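Local atomic coordinates of putative dimetal phosphatase (Danio rerio, PDB entry 2NXF), a protein that probably hydrolyses ADP-ribose and CDP-alcohols such as CDP-choline at a dinuclear metal centre of the calcineurin-like phosphoesterase type. Residues 42-45 against 46-49; 189-192 against 193-196; 97-101 against 102-106; 203-206 against 207-210. All coordinates share one frame; numbering follows the deposited sequence.

How the interactions relate
From the N terminus the order is interaction 1, interaction 3, interaction 2 and interaction 4; they run in series, none nesting in or crossing another, and each joins directly consecutive residues, so none closes a long loop. Interaction 1 forms the last turns of helix 35-49, beside the sheet that holds strands 6-11 and 295-301. Interaction 3 turns the chain from helix 96-101 into helix 104-108 next to the metal centre. Interaction 2 is a short turn between helices 162-174 and 203-219, and its nearest atoms lie about 5 Å from interaction 3. Interaction 4 opens helix 203-219 beside the sheet that holds strands 142-146 and 222-227, its centre about 35 Å from that of interaction 1.

Interaction 1 (42-45 against 46-49); sequences DAVL and QWRR
Trp47 lays its indole over Ala43, one helical turn earlier: CB of Ala43 stands 4.0 Å from the centroid of the six-membered ring of Trp47, only 12° off the ring normal, a clear CH-pi contact. The ring is brought back over the preceding turn because CG of Trp47 is set beside its own backbone N (chi1 -70°). The small methyl suits a place beneath a ring that lies this close to the backbone, Ala43 O being 3.2 Å above the plane of Trp47. Val44 adds its CG2 branch, 4.1 Å from CE3 of Trp47, the two side chains meeting at about a right angle.

On the polar flank, Gln46 NE2 donates to Asp42 OD2 at 2.8 Å, reaching the syn side of the carboxylate with the amide and carboxylate planes turned 76° apart. The same OD2 of Asp42 is also hydrogen-bonded by His294, and OE1 of Gln46 by Arg311, which probably fixes the rotation of both groups. Further along, Leu45 CG lies over one face of the Arg49 guanidinium, 3.7 Å from NH2 of Arg49. Beneath all this run the i to i+4 backbone bonds of an alpha helix.

The buried side of this helix end rests on the sheet: Ala43 and Trp47 touch Ile11 of strand 6-11, while Phe296 of strand 295-301 meets the indole nearly perpendicularly and Ala297 O of that strand accepts its NE1.

Interaction 2 (189-192 against 193-196); sequences GLEQ and RFVK
Arg193 sets its CG between its own backbone N and carbonyl carbon (chi1 73°) and then runs extended to NE, a course that folds the guanidinium back to Leu190, where NH1 of Arg193 donates to Leu190 O at 2.9 Å. The backbone N of Arg193 reaches the same oxygen from the opposite face of the carbonyl plane, so two donors grip Leu190 O, neither on a lone pair. Residues 190-193 form a 3-10 turn, its i to i+3 bonds including Phe194 N to Glu191 O at 3.2 Å, and Phe194 then centres an inverse gamma turn. Arginine suits the place because its long chain carries several donors: NE of Arg193 bonds to Trp243 O, while a water accepts from NH1 of Arg193 and donates to Glu191 OE2. A leucine in its place would probably leave Leu190 O with one donor fewer and this water and Trp243 O without their guanidinium partner. Over one face of the guanidinium lies Phe194 CE2, 3.4 Å above the plane of Arg193. At the edge of the Phe194 ring, Glu191 OE2 comes within 3.5 Å of Phe194 CE2; its other oxygen, OE1, is held by His174, whose ring also stacks on Phe194.

Interaction 3 (97-101 against 102-106); sequences HEFYN and FSRPS. With PO4 (phosphate ion), chain F.
The helix that begins at the metal-binding Asn96 ends in a turn leading to helix 104-108, and the hinge is the pair Asn101 and Phe102. CB of Asn101 sits over one face of the Phe102 ring, 3.8 Å from its centroid and 17° off the normal, a CH-pi contact between neighbours. Phe102 N still closes the helix by donating to Glu98 O at 2.8 Å, but the residue itself leaves helical angles and its phenyl packs against Leu76 and Leu107. An alanine here would probably uncover Asn101 CB and open a gap beside these two leucines.

The amide of Asn101 turns back along the helix: ND2 donates to His97 O at 2.8 Å, from the face opposite to the backbone N of Asn101, while OD1 bonds to Ser72. Further on, the rim of the Phe99 ring, CE1 and CZ, lies over one face of the Arg104 guanidinium, with NH1 of Arg104 3.6 Å from Phe99 CZ and the planes 34° apart; Asp148 and Gly156 hold the guanidinium. Ser103 is the N-cap residue of the second helix.

His97 NE2 points almost straight (170°) at O2 of a phosphate ion, probably from the crystallisation liquor, 2.8 Å away. Phosphate is also bonded by Asn96, a zinc ligand; Asn96 and His97 belong to the Gly-Asn-His-Glu signature of calcineurin-like metallophosphoesterases, which follows strand 89-92.

Interaction 4 (203-206 against 207-210); sequences EQQL and QWLD
Gln207 lies alongside Glu203, the two extended side chains pointing the same way with the amide stacked over the carboxylate, their planes only 5° apart. The approach is loose: CG of Glu203 is 3.9 Å from CD of Gln207, and no polar atom of one side chain bonds to the other. Both residues are exposed, and long hydrophilic chains suit this outer flank, where their flat ends can pair by stacking. Gln207 gets there by setting CG beside its own N (chi1 -75°), which also brings that CG to 3.2 Å from Glu203 O.

The tight part is the backbone, together with the buried side chains that pack on other elements of the fold. Four consecutive i to i+4 bonds hold the first turns of the helix; Leu209 N to Gln205 O is nearly straight (171°) at 2.9 Å, and Asp210 N to Leu206 O is 2.8 Å. Trp208 turns the edge of its indole to Gln205 O, which lies in the ring plane 3.8 Å from CE3 of Trp208, while NE1 of the indole bonds to Ser124. Gln205, although buried, has both ends of its amide satisfied: OE1 accepts from Asp148 N and NE2 donates to Asp151, a role that a glutamine, as donor and acceptor at once, fits well.

In the fold, this beginning of helix 203-219 is wedged between two elements. Leu206 and Leu209 press against helix 245-253 through Val248 and Val251, while Trp208 and Leu209 meet Val145 of strand 142-146, in the sheet that also holds strand 222-227.

Interaction 1 (42-45 against 46-49)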
loop_
_atom_site.group_PDB
_atom_site.type_symbol
_atom_site.label_atom_id
_atom_site.label_comp_id
_atom_site.label_asym_id
_atom_site.label_seq_id
_atom_site.Cartn_x
_atom_site.Cartn_y
_atom_site.Cartn_z
ATOM N N ASP A 42 8.086 -16.793 7.192
ATOM C CA ASP A 42 7.559 -16.989 8.547
ATOM C C ASP A 42 6.130 -16.444 8.709
ATOM O O ASP A 42 5.284 -17.093 9.358
ATOM C CB ASP A 42 8.466 -16.384 9.607
ATOM C CG ASP A 42 7.914 -16.601 11.003
ATOM O OD1 ASP A 42 8.059 -17.728 11.541
ATOM O OD2 ASP A 42 7.265 -15.664 11.515
ATOM N N ALA A 43 5.866 -15.274 8.113
ATOM C CA ALA A 43 4.504 -14.707 8.136
ATOM C C ALA A 43 3.522 -15.711 7.508
ATOM O O ALA A 43 2.451 -16.003 8.063
ATOM C CB ALA A 43 4.458 -13.385 7.394
ATOM N N VAL A 44 3.923 -16.254 6.357
ATOM C CA VAL A 44 3.107 -17.240 5.631
ATOM C C VAL A 44 2.839 -18.477 6.472
ATOM O O VAL A 44 1.692 -18.949 6.559
ATOM C CB VAL A 44 3.739 -17.594 4.253
ATOM C CG1 VAL A 44 3.100 -18.876 3.640
ATOM C CG2 VAL A 44 3.605 -16.432 3.327
ATOM N N LEU A 45 3.879 -18.994 7.130
ATOM C CA LEU A 45 3.708 -20.104 8.070
ATOM C C LEU A 45 2.647 -19.789 9.135
ATOM O O LEU A 45 1.762 -20.613 9.404
ATOM C CB LEU A 45 5.055 -20.430 8.722
ATOM C CG LEU A 45 5.148 -21.607 9.673
ATOM C CD1 LEU A 45 4.543 -22.853 9.052
ATOM C CD2 LEU A 45 6.625 -21.851 10.020
ATOM N N GLN A 46 2.727 -18.592 9.720
ATOM C CA GLN A 46 1.772 -18.171 10.751
ATOM C C GLN A 46 0.346 -18.023 10.197
ATOM O O GLN A 46 -0.605 -18.513 10.813
ATOM C CB GLN A 46 2.248 -16.902 11.476
ATOM C CG GLN A 46 3.582 -17.114 12.214
ATOM C CD GLN A 46 3.873 -16.052 13.281
ATOM O OE1 GLN A 46 2.988 -15.670 14.068
ATOM N NE2 GLN A 46 5.128 -15.587 13.327
ATOM N N TRP A 47 0.211 -17.422 9.018
ATOM C CA TRP A 47 -1.106 -17.240 8.383
ATOM C C TRP A 47 -1.743 -18.576 8.034
ATOM O O TRP A 47 -2.964 -18.722 8.101
ATOM C CB TRP A 47 -0.986 -16.400 7.119
ATOM C CG TRP A 47 -0.655 -14.958 7.374
ATOM C CD1 TRP A 47 -1.018 -14.200 8.453
ATOM C CD2 TRP A 47 0.086 -14.095 6.501
ATOM N NE1 TRP A 47 -0.535 -12.907 8.305
ATOM C CE2 TRP A 47 0.142 -12.826 7.112
ATOM C CE3 TRP A 47 0.731 -14.282 5.263
ATOM C CZ2 TRP A 47 0.799 -11.735 6.515
ATOM C CZ3 TRP A 47 1.386 -13.182 4.664
ATOM C CH2 TRP A 47 1.416 -11.940 5.301
ATOM N N ARG A 48 -0.916 -19.552 7.665
ATOM C CA ARG A 48 -1.412 -20.902 7.394
ATOM C C ARG A 48 -2.014 -21.521 8.649
ATOM O O ARG A 48 -3.110 -22.084 8.603
ATOM C CB ARG A 48 -0.297 -21.798 6.839
ATOM C CG ARG A 48 0.060 -21.496 5.390
ATOM C CD ARG A 48 1.222 -22.372 4.890
ATOM N NE ARG A 48 0.969 -23.808 5.008
ATOM C CZ ARG A 48 0.132 -24.508 4.238
ATOM N NH1 ARG A 48 -0.566 -23.917 3.271
ATOM N NH2 ARG A 48 -0.005 -25.811 4.434
ATOM N N ARG A 49 -1.312 -21.400 9.775
ATOM C CA ARG A 49 -1.805 -21.946 11.057
ATOM C C ARG A 49 -3.134 -21.312 11.463
ATOM O O ARG A 49 -4.033 -21.969 12.018
ATOM C CB ARG A 49 -0.785 -21.701 12.170
ATOM C CG ARG A 49 0.395 -22.650 12.204
ATOM C CD ARG A 49 1.173 -22.426 13.504
ATOM N NE ARG A 49 2.529 -22.964 13.427
ATOM C CZ ARG A 49 3.623 -22.241 13.191
ATOM N NH1 ARG A 49 3.552 -20.925 13.024
ATOM N NH2 ARG A 49 4.805 -22.842 13.134
#

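Interaction 2 (189-192 against 193-196)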
loop_
_atom_site.group_PDB
_atom_site.type_symbol
_atom_site.label_atom_id
_atom_site.label_comp_id
_atom_site.label_asym_id
_atom_site.label_seq_id
_atom_site.Cartn_x
_atom_site.Cartn_y
_atom_site.Cartn_z
ATOM N N GLY A 189 7.356 20.355 6.957
ATOM C CA GLY A 189 5.973 20.545 6.534
ATOM C C GLY A 189 5.490 19.588 5.455
ATOM O O GLY A 189 6.246 18.737 4.965
ATOM N N LEU A 190 4.227 19.744 5.068
ATOM C CA LEU A 190 3.576 18.788 4.161
ATOM C C LEU A 190 4.043 18.850 2.703
ATOM O O LEU A 190 3.815 17.899 1.948
ATOM C CB LEU A 190 2.041 18.903 4.233
ATOM C CG LEU A 190 1.356 18.769 5.601
ATOM C CD1 LEU A 190 -0.146 18.962 5.460
ATOM C CD2 LEU A 190 1.647 17.421 6.256
ATOM N N GLU A 191 4.692 19.948 2.306
ATOM C CA GLU A 191 5.176 20.072 0.913
ATOM C C GLU A 191 6.305 19.098 0.592
ATOM O O GLU A 191 6.639 18.904 -0.578
ATOM C CB GLU A 191 5.639 21.505 0.588
ATOM C CG GLU A 191 4.511 22.519 0.397
ATOM C CD GLU A 191 3.747 22.346 -0.912
ATOM O OE1 GLU A 191 4.361 22.421 -2.001
ATOM O OE2 GLU A 191 2.516 22.161 -0.850
ATOM N N GLN A 192 6.892 18.487 1.629
ATOM C CA GLN A 192 7.882 17.418 1.436
ATOM C C GLN A 192 7.372 16.281 0.548
ATOM O O GLN A 192 8.166 15.597 -0.106
ATOM C CB GLN A 192 8.281 16.812 2.777
ATOM C CG GLN A 192 9.027 17.738 3.711
ATOM C CD GLN A 192 9.409 17.010 4.987
ATOM O OE1 GLN A 192 10.329 16.190 4.983
ATOM N NE2 GLN A 192 8.688 17.281 6.073
ATOM N N ARG A 193 6.056 16.085 0.528
ATOM C CA ARG A 193 5.447 14.952 -0.185
ATOM C C ARG A 193 5.601 15.023 -1.701
ATOM O O ARG A 193 5.400 14.023 -2.393
ATOM C CB ARG A 193 3.962 14.811 0.176
ATOM C CG ARG A 193 3.050 15.871 -0.440
ATOM C CD ARG A 193 1.638 15.755 0.164
ATOM N NE ARG A 193 0.667 16.641 -0.472
ATOM C CZ ARG A 193 0.503 17.935 -0.186
ATOM N NH1 ARG A 193 1.281 18.554 0.714
ATOM N NH2 ARG A 193 -0.441 18.640 -0.813
ATOM N N PHE A 194 5.932 16.212 -2.224
ATOM C CA PHE A 194 6.040 16.385 -3.672
ATOM C C PHE A 194 7.404 15.945 -4.182
ATOM O O PHE A 194 8.276 16.769 -4.513
ATOM C CB PHE A 194 5.695 17.827 -4.079
ATOM C CG PHE A 194 4.220 18.127 -3.948
ATOM C CD1 PHE A 194 3.304 17.568 -4.844
ATOM C CD2 PHE A 194 3.747 18.930 -2.918
ATOM C CE1 PHE A 194 1.938 17.824 -4.719
ATOM C CE2 PHE A 194 2.382 19.196 -2.786
ATOM C CZ PHE A 194 1.481 18.647 -3.692
ATOM N N VAL A 195 7.545 14.624 -4.242
ATOM C CA VAL A 195 8.742 13.933 -4.694
ATOM C C VAL A 195 8.334 12.842 -5.679
ATOM O O VAL A 195 7.181 12.392 -5.668
ATOM C CB VAL A 195 9.533 13.279 -3.516
ATOM C CG1 VAL A 195 10.200 14.363 -2.680
ATOM C CG2 VAL A 195 8.628 12.398 -2.648
ATOM N N LYS A 196 9.291 12.436 -6.509
ATOM C CA LYS A 196 9.107 11.493 -7.610
ATOM C C LYS A 196 8.704 10.094 -7.127
ATOM O O LYS A 196 8.063 9.328 -7.867
ATOM C CB LYS A 196 10.429 11.433 -8.394
ATOM C CG LYS A 196 10.425 10.650 -9.673
ATOM C CD LYS A 196 11.811 10.730 -10.315
ATOM C CE LYS A 196 12.011 9.618 -11.321
ATOM N NZ LYS A 196 13.291 9.779 -12.089
HETATM O O HOH W 1 1.212 21.250 1.271
#

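Interaction 3 (97-101 against 102-106)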
loop_
_atom_site.group_PDB
_atom_site.type_symbol
_atom_site.label_atom_id
_atom_site.label_comp_id
_atom_site.label_asym_id
_atom_site.label_seq_id
_atom_site.Cartn_x
_atom_site.Cartn_y
_atom_site.Cartn_z
ATOM N N HIS A 97 8.170 0.730 -5.901
ATOM C CA HIS A 97 9.168 -0.263 -6.340
ATOM C C HIS A 97 8.656 -1.207 -7.414
ATOM O O HIS A 97 9.426 -1.684 -8.255
ATOM C CB HIS A 97 9.782 -0.977 -5.135
ATOM C CG HIS A 97 10.749 -0.106 -4.404
ATOM N ND1 HIS A 97 12.109 -0.180 -4.603
ATOM C CD2 HIS A 97 10.549 0.918 -3.539
ATOM C CE1 HIS A 97 12.710 0.732 -3.859
ATOM N NE2 HIS A 97 11.788 1.419 -3.212
ATOM N N GLU A 98 7.351 -1.481 -7.411
ATOM C CA GLU A 98 6.770 -2.192 -8.563
ATOM C C GLU A 98 7.032 -1.423 -9.846
ATOM O O GLU A 98 7.451 -2.019 -10.852
ATOM C CB GLU A 98 5.263 -2.409 -8.390
ATOM C CG GLU A 98 4.902 -3.638 -7.541
ATOM C CD GLU A 98 5.150 -3.448 -6.045
ATOM O OE1 GLU A 98 5.113 -2.297 -5.584
ATOM O OE2 GLU A 98 5.348 -4.467 -5.352
ATOM N N PHE A 99 6.773 -0.111 -9.825
ATOM C CA PHE A 99 6.986 0.700 -11.039
ATOM C C PHE A 99 8.451 0.897 -11.445
ATOM O O PHE A 99 8.754 1.108 -12.632
ATOM C CB PHE A 99 6.237 2.032 -10.948
ATOM C CG PHE A 99 4.758 1.866 -10.801
ATOM C CD1 PHE A 99 3.972 1.431 -11.878
ATOM C CD2 PHE A 99 4.142 2.101 -9.583
ATOM C CE1 PHE A 99 2.571 1.268 -11.717
ATOM C CE2 PHE A 99 2.755 1.930 -9.413
ATOM C CZ PHE A 99 1.975 1.506 -10.490
ATOM N N TYR A 100 9.355 0.833 -10.473
ATOM C CA TYR A 100 10.783 0.884 -10.782
ATOM C C TYR A 100 11.173 -0.363 -11.573
ATOM O O TYR A 100 12.028 -0.293 -12.452
ATOM C CB TYR A 100 11.646 0.936 -9.512
ATOM C CG TYR A 100 11.442 2.149 -8.628
ATOM C CD1 TYR A 100 11.010 3.371 -9.152
ATOM C CD2 TYR A 100 11.716 2.078 -7.261
ATOM C CE1 TYR A 100 10.823 4.485 -8.335
ATOM C CE2 TYR A 100 11.532 3.174 -6.425
ATOM C CZ TYR A 100 11.073 4.374 -6.960
ATOM O OH TYR A 100 10.868 5.444 -6.117
ATOM N N ASN A 101 10.563 -1.498 -11.236
ATOM C CA ASN A 101 10.885 -2.768 -11.902
ATOM C C ASN A 101 10.135 -3.030 -13.197
ATOM O O ASN A 101 10.696 -3.628 -14.107
ATOM C CB ASN A 101 10.612 -3.944 -10.955
ATOM C CG ASN A 101 11.702 -4.115 -9.911
ATOM O OD1 ASN A 101 12.777 -4.629 -10.217
ATOM N ND2 ASN A 101 11.443 -3.648 -8.686
ATOM N N PHE A 102 8.857 -2.648 -13.246
ATOM C CA PHE A 102 7.953 -3.069 -14.327
ATOM C C PHE A 102 7.098 -1.928 -14.842
ATOM O O PHE A 102 6.693 -1.034 -14.080
ATOM C CB PHE A 102 7.000 -4.178 -13.833
ATOM C CG PHE A 102 7.695 -5.355 -13.194
ATOM C CD1 PHE A 102 8.506 -6.198 -13.949
ATOM C CD2 PHE A 102 7.506 -5.629 -11.839
ATOM C CE1 PHE A 102 9.162 -7.304 -13.350
ATOM C CE2 PHE A 102 8.150 -6.725 -11.223
ATOM C CZ PHE A 102 8.961 -7.566 -11.986
ATOM N N SER A 103 6.776 -1.993 -16.132
ATOM C CA SER A 103 5.780 -1.099 -16.734
ATOM C C SER A 103 4.382 -1.542 -16.306
ATOM O O SER A 103 4.217 -2.652 -15.782
ATOM C CB SER A 103 5.892 -1.166 -18.254
ATOM O OG SER A 103 5.479 -2.452 -18.714
ATOM N N ARG A 104 3.367 -0.697 -16.521
ATOM C CA ARG A 104 1.977 -1.109 -16.223
ATOM C C ARG A 104 1.516 -2.315 -17.042
ATOM O O ARG A 104 0.916 -3.227 -16.478
ATOM C CB ARG A 104 0.969 0.042 -16.371
ATOM C CG ARG A 104 0.743 0.799 -15.108
ATOM C CD ARG A 104 -0.033 2.079 -15.338
ATOM N NE ARG A 104 0.075 2.904 -14.139
ATOM C CZ ARG A 104 -0.706 2.795 -13.067
ATOM N NH1 ARG A 104 -0.523 3.609 -12.036
ATOM N NH2 ARG A 104 -1.689 1.899 -13.023
ATOM N N PRO A 105 1.774 -2.326 -18.371
ATOM C CA PRO A 105 1.392 -3.528 -19.122
ATOM C C PRO A 105 2.051 -4.801 -18.580
ATOM O O PRO A 105 1.390 -5.850 -18.512
ATOM C CB PRO A 105 1.894 -3.225 -20.538
ATOM C CG PRO A 105 1.860 -1.749 -20.631
ATOM C CD PRO A 105 2.335 -1.297 -19.272
ATOM N N SER A 106 3.328 -4.709 -18.192
ATOM C CA SER A 106 4.012 -5.827 -17.538
ATOM C C SER A 106 3.347 -6.226 -16.232
ATOM O O SER A 106 3.119 -7.408 -15.967
ATOM C CB SER A 106 5.491 -5.515 -17.305
ATOM O OG SER A 106 6.150 -5.468 -18.576
HETATM P P PO4 F . 10.766 3.255 -0.486
HETATM O O1 PO4 F . 10.793 4.135 0.744
HETATM O O2 PO4 F . 12.055 3.441 -1.262
HETATM O O3 PO4 F . 10.747 1.780 -0.131
HETATM O O4 PO4 F . 9.563 3.549 -1.330
#

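Interaction 4 (203-206 against 207-210)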
loop_
_atom_site.group_PDB
_atom_site.type_symbol
_atom_site.label_atom_id
_atom_site.label_comp_id
_atom_site.label_asym_id
_atom_site.label_seq_id
_atom_site.Cartn_x
_atom_site.Cartn_y
_atom_site.Cartn_z
ATOM N N GLU A 203 -8.865 12.300 -10.571
ATOM C CA GLU A 203 -10.246 12.662 -10.340
ATOM C C GLU A 203 -11.148 11.455 -10.668
ATOM O O GLU A 203 -12.127 11.174 -9.955
ATOM C CB GLU A 203 -10.606 13.894 -11.185
ATOM C CG GLU A 203 -12.046 14.298 -11.112
ATOM C CD GLU A 203 -12.351 15.415 -12.094
ATOM O OE1 GLU A 203 -12.325 15.164 -13.323
ATOM O OE2 GLU A 203 -12.615 16.548 -11.642
ATOM N N GLN A 204 -10.811 10.734 -11.743
ATOM C CA GLN A 204 -11.613 9.575 -12.138
ATOM C C GLN A 204 -11.600 8.525 -11.025
ATOM O O GLN A 204 -12.657 7.947 -10.655
ATOM C CB GLN A 204 -11.102 8.978 -13.449
ATOM C CG GLN A 204 -11.878 7.735 -13.882
ATOM C CD GLN A 204 -11.472 7.220 -15.254
ATOM O OE1 GLN A 204 -10.429 7.591 -15.804
ATOM N NE2 GLN A 204 -12.298 6.362 -15.811
ATOM N N GLN A 205 -10.403 8.280 -10.472
ATOM C CA GLN A 205 -10.282 7.300 -9.387
ATOM C C GLN A 205 -11.022 7.760 -8.124
ATOM O O GLN A 205 -11.685 6.959 -7.453
ATOM C CB GLN A 205 -8.819 6.978 -9.070
ATOM C CG GLN A 205 -8.701 5.805 -8.063
ATOM C CD GLN A 205 -7.290 5.402 -7.704
ATOM O OE1 GLN A 205 -7.109 4.512 -6.869
ATOM N NE2 GLN A 205 -6.279 6.038 -8.333
ATOM N N LEU A 206 -10.905 9.041 -7.785
ATOM C CA LEU A 206 -11.588 9.548 -6.576
ATOM C C LEU A 206 -13.104 9.511 -6.708
ATOM O O LEU A 206 -13.816 9.255 -5.724
ATOM C CB LEU A 206 -11.156 10.985 -6.260
ATOM C CG LEU A 206 -9.687 11.105 -5.852
ATOM C CD1 LEU A 206 -9.267 12.600 -5.969
ATOM C CD2 LEU A 206 -9.445 10.580 -4.467
ATOM N N GLN A 207 -13.604 9.804 -7.911
ATOM C CA GLN A 207 -15.046 9.770 -8.175
ATOM C C GLN A 207 -15.570 8.345 -7.995
ATOM O O GLN A 207 -16.649 8.131 -7.432
ATOM C CB GLN A 207 -15.350 10.332 -9.570
ATOM C CG GLN A 207 -15.230 11.866 -9.595
ATOM C CD GLN A 207 -15.486 12.500 -10.959
ATOM O OE1 GLN A 207 -15.286 11.873 -12.007
ATOM N NE2 GLN A 207 -15.911 13.762 -10.949
ATOM N N TRP A 208 -14.788 7.365 -8.446
ATOM C CA TRP A 208 -15.164 5.968 -8.257
ATOM C C TRP A 208 -15.130 5.553 -6.772
ATOM O O TRP A 208 -16.074 4.936 -6.271
ATOM C CB TRP A 208 -14.264 5.069 -9.113
ATOM C CG TRP A 208 -14.301 3.586 -8.819
ATOM C CD1 TRP A 208 -15.192 2.650 -9.307
ATOM C CD2 TRP A 208 -13.361 2.856 -8.020
ATOM N NE1 TRP A 208 -14.866 1.393 -8.837
ATOM C CE2 TRP A 208 -13.746 1.492 -8.049
ATOM C CE3 TRP A 208 -12.229 3.228 -7.277
ATOM C CZ2 TRP A 208 -13.050 0.507 -7.356
ATOM C CZ3 TRP A 208 -11.523 2.237 -6.580
ATOM C CH2 TRP A 208 -11.938 0.894 -6.633
ATOM N N LEU A 209 -14.058 5.899 -6.075
ATOM C CA LEU A 209 -13.979 5.618 -4.636
ATOM C C LEU A 209 -15.196 6.241 -3.919
ATOM O O LEU A 209 -15.874 5.592 -3.115
ATOM C CB LEU A 209 -12.700 6.238 -4.070
ATOM C CG LEU A 209 -12.600 6.154 -2.538
ATOM C CD1 LEU A 209 -12.639 4.703 -2.033
ATOM C CD2 LEU A 209 -11.295 6.882 -2.104
ATOM N N ASP A 210 -15.473 7.504 -4.221
ATOM C CA ASP A 210 -16.613 8.194 -3.605
ATOM C C ASP A 210 -17.942 7.463 -3.870
ATOM O O ASP A 210 -18.785 7.344 -2.975
ATOM C CB ASP A 210 -16.682 9.644 -4.089
ATOM C CG ASP A 210 -17.755 10.424 -3.387
ATOM O OD1 ASP A 210 -17.674 10.593 -2.150
ATOM O OD2 ASP A 210 -18.717 10.828 -4.064
#